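Local structure of acetaldehyde dehydrogenase (Acetylating) (Geobacillus thermoglucosidasius, 5J78) at residues R26-Q31 against I197-M202; V113-R118 against W125-P130. The protein probably catalyses the NAD- and CoA-dependent interconversion of acetaldehyde and acetyl-CoA. One frame throughout, in Å; residues are numbered along the deposited sequence.

Interaction 1 (R26-Q31 against I197-M202); sequences RDIDLQ and ITQPTM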
loop_
_atom_site.group_PDB
_atom_site.type_symbol
_atom_site.label_atom_id
_atom_site.label_comp_id
_atom_site.label_asym_id
_atom_site.label_seq_id
_atom_site.Cartn_x
_atom_site.Cartn_y
_atom_site.Cartn_z
ATOM N N ARG A 26 -7.301 -22.799 -8.465
ATOM C CA ARG A 26 -6.267 -22.121 -7.699
ATOM C C ARG A 26 -5.913 -20.781 -8.350
ATOM O O ARG A 26 -5.683 -19.780 -7.663
ATOM C CB ARG A 26 -5.023 -23.019 -7.598
ATOM C CG ARG A 26 -3.928 -22.519 -6.655
ATOM C CD ARG A 26 -2.619 -23.272 -6.859
ATOM N NE ARG A 26 -2.020 -22.955 -8.140
ATOM C CZ ARG A 26 -1.091 -23.681 -8.751
ATOM N NH1 ARG A 26 -0.623 -24.795 -8.212
ATOM N NH2 ARG A 26 -0.634 -23.284 -9.916
ATOM N N ASP A 27 -5.926 -20.769 -9.682
ATOM C CA ASP A 27 -5.387 -19.665 -10.466
ATOM C C ASP A 27 -6.428 -18.914 -11.291
ATOM O O ASP A 27 -6.080 -18.132 -12.180
ATOM C CB ASP A 27 -4.293 -20.207 -11.373
ATOM C CG ASP A 27 -3.213 -20.924 -10.592
ATOM O OD1 ASP A 27 -2.840 -20.433 -9.511
ATOM O OD2 ASP A 27 -2.751 -21.993 -11.038
ATOM N N ILE A 28 -7.698 -19.141 -10.988
ATOM C CA ILE A 28 -8.768 -18.296 -11.522
ATOM C C ILE A 28 -8.408 -16.793 -11.391
ATOM O O ILE A 28 -8.693 -16.014 -12.297
ATOM C CB ILE A 28 -10.141 -18.585 -10.822
ATOM C CG1 ILE A 28 -11.278 -17.822 -11.520
ATOM C CG2 ILE A 28 -10.083 -18.268 -9.340
ATOM C CD1 ILE A 28 -12.499 -17.560 -10.661
ATOM N N ASP A 29 -7.753 -16.379 -10.309
ATOM C CA ASP A 29 -7.354 -14.971 -10.218
ATOM C C ASP A 29 -6.416 -14.585 -11.393
ATOM O O ASP A 29 -6.622 -13.568 -12.058
ATOM C CB ASP A 29 -6.713 -14.657 -8.852
ATOM C CG ASP A 29 -5.465 -15.506 -8.522
ATOM O OD1 ASP A 29 -5.113 -16.487 -9.220
ATOM O OD2 ASP A 29 -4.828 -15.174 -7.506
ATOM N N LEU A 30 -5.424 -15.415 -11.690
ATOM C CA LEU A 30 -4.477 -15.101 -12.760
ATOM C C LEU A 30 -5.156 -15.132 -14.122
ATOM O O LEU A 30 -4.864 -14.308 -15.012
ATOM C CB LEU A 30 -3.311 -16.087 -12.758
ATOM C CG LEU A 30 -2.493 -16.211 -11.476
ATOM C CD1 LEU A 30 -1.345 -17.195 -11.707
ATOM C CD2 LEU A 30 -1.979 -14.848 -10.988
ATOM N N GLN A 31 -6.017 -16.127 -14.300
ATOM C CA GLN A 31 -6.782 -16.275 -15.535
ATOM C C GLN A 31 -7.735 -15.107 -15.722
ATOM O O GLN A 31 -7.917 -14.633 -16.834
ATOM C CB GLN A 31 -7.576 -17.583 -15.540
ATOM C CG GLN A 31 -6.704 -18.832 -15.620
ATOM C CD GLN A 31 -7.475 -20.097 -15.290
ATOM O OE1 GLN A 31 -8.610 -20.037 -14.817
ATOM N NE2 GLN A 31 -6.864 -21.250 -15.548
ATOM N N ILE A 197 -16.172 -9.493 -18.239
ATOM C CA ILE A 197 -15.459 -10.443 -17.384
ATOM C C ILE A 197 -16.391 -11.624 -17.039
ATOM O O ILE A 197 -17.502 -11.419 -16.557
ATOM C CB ILE A 197 -14.965 -9.758 -16.068
ATOM C CG1 ILE A 197 -13.869 -8.726 -16.369
ATOM C CG2 ILE A 197 -14.418 -10.773 -15.085
ATOM C CD1 ILE A 197 -13.623 -7.770 -15.223
ATOM N N THR A 198 -15.925 -12.846 -17.261
ATOM C CA THR A 198 -16.740 -14.036 -17.006
ATOM C C THR A 198 -16.458 -14.661 -15.644
ATOM O O THR A 198 -17.306 -15.340 -15.087
ATOM C CB THR A 198 -16.518 -15.103 -18.081
ATOM O OG1 THR A 198 -15.152 -15.537 -18.056
ATOM C CG2 THR A 198 -16.849 -14.536 -19.457
ATOM N N GLN A 199 -15.266 -14.413 -15.124
ATOM C CA GLN A 199 -14.828 -14.940 -13.840
ATOM C C GLN A 199 -14.517 -13.765 -12.902
ATOM O O GLN A 199 -13.341 -13.394 -12.752
ATOM C CB GLN A 199 -13.570 -15.822 -14.017
ATOM C CG GLN A 199 -13.475 -16.679 -15.305
ATOM C CD GLN A 199 -12.013 -17.000 -15.697
ATOM O OE1 GLN A 199 -11.313 -16.165 -16.289
ATOM N NE2 GLN A 199 -11.554 -18.207 -15.357
ATOM N N PRO A 200 -15.551 -13.155 -12.288
ATOM C CA PRO A 200 -15.288 -11.960 -11.468
ATOM C C PRO A 200 -14.410 -12.289 -10.278
ATOM O O PRO A 200 -14.631 -13.302 -9.617
ATOM C CB PRO A 200 -16.687 -11.509 -11.012
ATOM C CG PRO A 200 -17.629 -12.188 -11.928
ATOM C CD PRO A 200 -16.981 -13.480 -12.314
ATOM N N THR A 201 -13.398 -11.458 -10.046
ATOM C CA THR A 201 -12.518 -11.591 -8.891
ATOM C C THR A 201 -12.011 -10.215 -8.510
ATOM O O THR A 201 -12.054 -9.287 -9.318
ATOM C CB THR A 201 -11.299 -12.489 -9.168
ATOM O OG1 THR A 201 -10.441 -11.854 -10.115
ATOM C CG2 THR A 201 -11.721 -13.857 -9.690
ATOM N N MET A 202 -11.504 -10.086 -7.292
ATOM C CA MET A 202 -10.923 -8.819 -6.860
ATOM C C MET A 202 -9.769 -8.423 -7.775
ATOM O O MET A 202 -9.675 -7.280 -8.215
ATOM C CB MET A 202 -10.436 -8.907 -5.412
ATOM C CG MET A 202 -11.525 -8.794 -4.350
ATOM S SD MET A 202 -10.848 -8.547 -2.681
ATOM C CE MET A 202 -9.817 -7.081 -2.912
#
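In the first turn of helix 28-51, Ile-28 packs against Gln-199 and Thr-201 of the loop between strand 194-196 and helix 202-210, making a small helix-to-loop contact at the protein surface. The long branch of Ile-28 does the touching. With CG1 swung opposite the backbone N (chi1 -173°), CD1 extends to the methyl CG2 of Thr-201 (3.9 Å), while CG1 lies 3.9 Å from both CB and NE2 of Gln-199. Ile-28 and Gln-199 run past each other in opposite directions, so that the isoleucine branch lies against both the CB and the amide nitrogen of Gln-199. Farther along, the amides of Gln-31 and Gln-199 come near with their planes 21° apart, but Gln-31 OE1 is still 3.5 Å from Gln-199 NE2, so this is polar proximity and the contact rests mainly on van der Waals packing. Thr-201 turns its methyl to Ile-28 and keeps OG1 for polar work: it is hydrogen-bonded to Ser-32 OG of helix 28-51 and N-caps helix 202-210 at Ala-204 N. Asp-27 and Asp-29 form salt bridges with Arg-37 of a second subunit, whereas Ile-197 ties the loop by backbone hydrogen bonding to Phe-163 in strand 160-165.

Interaction 2 (V113-R118 against W125-P130); sequences VGIIRR and WEIAQP. With GOL (glycerol), chain J.
Ile-115, Trp-125 and Ile-127 form an apolar cluster on one face of a beta hairpin, strands 115-119 and 124-138, which with strand 461-468 resembles the oligomerisation domain of aldehyde dehydrogenases. Ile-115 CD1 meets CE3 of Trp-125 (3.8 Å), and Ile-115 CG1 lies 4.1 Å from CG1 of Ile-127. Ile-411 of a third subunit packs on both isoleucines. Between Ile-115 and Arg-117 the antiparallel register slips by one residue in a classic beta bulge: Ile-116, with a nearly helical psi of -7°, and Arg-117 both face Glu-126. Its backbone answers each, Ile-116 N to Glu-126 O at 2.8 Å and Glu-126 N to Arg-117 O at 2.9 Å. Ile-116 CG2 lies 3.8 Å from Ala-128 CB.

Toward the hairpin turn, Arg-118 lies alongside Trp-125, its chain extended from CG to NE (chi2 -164°) and so carried along the indole. In the conformer modelled here, CD and NH1 sit over one indole face, and Arg-118 CZ is 4.7 Å from the centroid of the Trp-125 five-membered ring, a cation-pi contact. The guanidinium is inclined 63° to the ring, so NH1 dips toward the indole instead of stacking flat. Without the indole, as with an alanine here, the guanidinium is likely to lose its aromatic partner and a gap to open beside Ile-115 CD1 and Phe-468, whose ring meets the indole edge-to-face. On the other face of the sheet Arg-117 NH1 reaches Glu-126 OE2 at 3.2 Å, a salt bridge whose hydrogen bond is weak and bent; Arg-117 NH2 also pairs with Asp-119. At the end of the pairing far from the turn, Ala-128 N bonds to Gly-114 O, and Gly-114 N gives a 2.8 Å hydrogen bond to O3 of a glycerol, probably from the crystallisation liquor, which in turn donates to Ala-128 O.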
loop_
_atom_site.group_PDB
_atom_site.type_symbol
_atom_site.label_atom_id
_atom_site.label_comp_id
_atom_site.label_asym_id
_atom_site.label_seq_id
_atom_site.Cartn_x
_atom_site.Cartn_y
_atom_site.Cartn_z
ATOM N N VAL A 113 -19.928 12.635 -33.747
ATOM C CA VAL A 113 -18.831 12.416 -34.700
ATOM C C VAL A 113 -18.331 13.733 -35.270
ATOM O O VAL A 113 -19.121 14.538 -35.736
ATOM C CB VAL A 113 -19.246 11.521 -35.899
ATOM C CG1 VAL A 113 -18.065 11.353 -36.878
ATOM C CG2 VAL A 113 -19.727 10.176 -35.434
ATOM N N GLY A 114 -17.018 13.934 -35.260
ATOM C CA GLY A 114 -16.429 15.072 -35.937
ATOM C C GLY A 114 -16.786 16.397 -35.285
ATOM O O GLY A 114 -16.913 16.512 -34.066
ATOM N N ILE A 115 -16.949 17.407 -36.127
ATOM C CA ILE A 115 -17.295 18.733 -35.681
ATOM C C ILE A 115 -18.765 18.743 -35.343
ATOM O O ILE A 115 -19.600 18.505 -36.212
ATOM C CB ILE A 115 -16.956 19.779 -36.762
ATOM C CG1 ILE A 115 -15.438 19.818 -36.941
ATOM C CG2 ILE A 115 -17.512 21.157 -36.389
ATOM C CD1 ILE A 115 -14.947 20.808 -37.982
ATOM N N ILE A 116 -19.080 18.988 -34.076
ATOM C CA ILE A 116 -20.457 18.908 -33.618
ATOM C C ILE A 116 -21.045 20.303 -33.466
ATOM O O ILE A 116 -22.239 20.449 -33.255
ATOM C CB ILE A 116 -20.584 18.120 -32.287
ATOM C CG1 ILE A 116 -19.736 18.736 -31.169
ATOM C CG2 ILE A 116 -20.223 16.676 -32.517
ATOM C CD1 ILE A 116 -19.915 18.029 -29.776
ATOM N N ARG A 117 -20.210 21.327 -33.623
ATOM C CA ARG A 117 -20.653 22.701 -33.429
ATOM C C ARG A 117 -19.652 23.690 -33.999
ATOM O O ARG A 117 -18.448 23.521 -33.817
ATOM C CB ARG A 117 -20.860 22.976 -31.941
ATOM C CG ARG A 117 -21.516 24.308 -31.644
ATOM C CD ARG A 117 -21.757 24.500 -30.151
ATOM N NE ARG A 117 -22.048 25.902 -29.854
ATOM C CZ ARG A 117 -21.137 26.816 -29.523
ATOM N NH1 ARG A 117 -19.849 26.487 -29.418
ATOM N NH2 ARG A 117 -21.516 28.069 -29.287
ATOM N N ARG A 118 -20.143 24.685 -34.734
ATOM C CA ARG A 118 -19.309 25.789 -35.202
ATOM C C ARG A 118 -19.884 27.081 -34.646
ATOM O O ARG A 118 -21.039 27.424 -34.920
ATOM C CB ARG A 118 -19.236 25.846 -36.733
ATOM C CG ARG A 118 -18.413 24.735 -37.350
ATOM C CD ARG A 118 -18.049 25.031 -38.800
ATOM N NE ARG A 118 -17.925 23.793 -39.571
ATOM C CZ ARG A 118 -16.879 23.443 -40.314
ATOM N NH1 ARG A 118 -15.817 24.233 -40.431
ATOM N NH2 ARG A 118 -16.906 22.283 -40.955
ATOM N N TRP A 125 -14.564 25.930 -33.321
ATOM C CA TRP A 125 -15.228 24.670 -33.682
ATOM C C TRP A 125 -15.087 23.702 -32.509
ATOM O O TRP A 125 -14.010 23.602 -31.904
ATOM C CB TRP A 125 -14.612 24.008 -34.924
ATOM C CG TRP A 125 -14.417 24.870 -36.097
ATOM C CD1 TRP A 125 -15.079 26.026 -36.393
ATOM C CD2 TRP A 125 -13.480 24.655 -37.159
ATOM N NE1 TRP A 125 -14.613 26.540 -37.573
ATOM C CE2 TRP A 125 -13.632 25.721 -38.066
ATOM C CE3 TRP A 125 -12.529 23.664 -37.430
ATOM C CZ2 TRP A 125 -12.872 25.826 -39.229
ATOM C CZ3 TRP A 125 -11.772 23.764 -38.589
ATOM C CH2 TRP A 125 -11.947 24.837 -39.473
ATOM N N GLU A 126 -16.159 22.983 -32.204
ATOM C CA GLU A 126 -16.114 21.893 -31.232
ATOM C C GLU A 126 -16.061 20.551 -31.933
ATOM O O GLU A 126 -16.891 20.262 -32.804
ATOM C CB GLU A 126 -17.325 21.931 -30.318
ATOM C CG GLU A 126 -17.511 23.196 -29.537
ATOM C CD GLU A 126 -18.707 23.076 -28.571
ATOM O OE1 GLU A 126 -19.454 22.079 -28.674
ATOM O OE2 GLU A 126 -18.890 23.959 -27.714
ATOM N N ILE A 127 -15.072 19.745 -31.561
ATOM C CA ILE A 127 -14.902 18.408 -32.107
ATOM C C ILE A 127 -15.211 17.401 -31.000
ATOM O O ILE A 127 -14.693 17.529 -29.886
ATOM C CB ILE A 127 -13.480 18.165 -32.620
ATOM C CG1 ILE A 127 -13.092 19.186 -33.691
ATOM C CG2 ILE A 127 -13.340 16.762 -33.182
ATOM C CD1 ILE A 127 -11.586 19.204 -33.934
ATOM N N ALA A 128 -16.059 16.421 -31.299
ATOM C CA ALA A 128 -16.336 15.338 -30.358
ATOM C C ALA A 128 -15.184 14.350 -30.384
ATOM O O ALA A 128 -14.780 13.873 -31.448
ATOM C CB ALA A 128 -17.646 14.647 -30.691
ATOM N N GLN A 129 -14.644 14.063 -29.206
ATOM C CA GLN A 129 -13.510 13.155 -29.066
ATOM C C GLN A 129 -13.820 12.006 -28.094
ATOM O O GLN A 129 -13.971 12.239 -26.898
ATOM C CB GLN A 129 -12.274 13.914 -28.573
ATOM C CG GLN A 129 -11.032 13.042 -28.429
ATOM C CD GLN A 129 -10.601 12.453 -29.778
ATOM O OE1 GLN A 129 -10.473 13.167 -30.779
ATOM N NE2 GLN A 129 -10.401 11.145 -29.810
ATOM N N PRO A 130 -13.879 10.762 -28.600
ATOM C CA PRO A 130 -14.151 9.623 -27.710
ATOM C C PRO A 130 -13.118 9.467 -26.596
ATOM O O PRO A 130 -11.941 9.686 -26.846
ATOM C CB PRO A 130 -14.080 8.413 -28.651
ATOM C CG PRO A 130 -14.236 8.945 -29.988
ATOM C CD PRO A 130 -13.630 10.316 -29.979
HETATM C C1 GOL J . -12.003 11.484 -35.257
HETATM O O1 GOL J . -12.684 12.047 -36.354
HETATM C C2 GOL J . -12.185 12.352 -34.023
HETATM O O2 GOL J . -10.920 12.873 -33.643
HETATM C C3 GOL J . -13.137 13.506 -34.287
HETATM O O3 GOL J . -14.469 13.075 -34.425
#

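In the fold
The two contacts are separate, with centres 39 Å apart and nearest atoms about 21 Å apart, yet helix 28-51 reaches both regions: its first turn belongs to interaction 1, and Gln-47 and Glu-51 farther along touch Pro-130 of interaction 2. Interaction 1 is a surface contact joining parts distant in sequence, and it rests on side-chain packing without a hydrogen bond or salt bridge between its segments. Interaction 2 links neighbouring strands, is partly buried, and adds backbone hydrogen bonding, a salt bridge and a cation-pi pair to its apolar cluster. Both lie beside other subunits but meet them differently: charged residues of 26-31 face a second subunit, whereas largely apolar side chains of the hairpin pack against a third, with a long, weak ion pair from Arg-118.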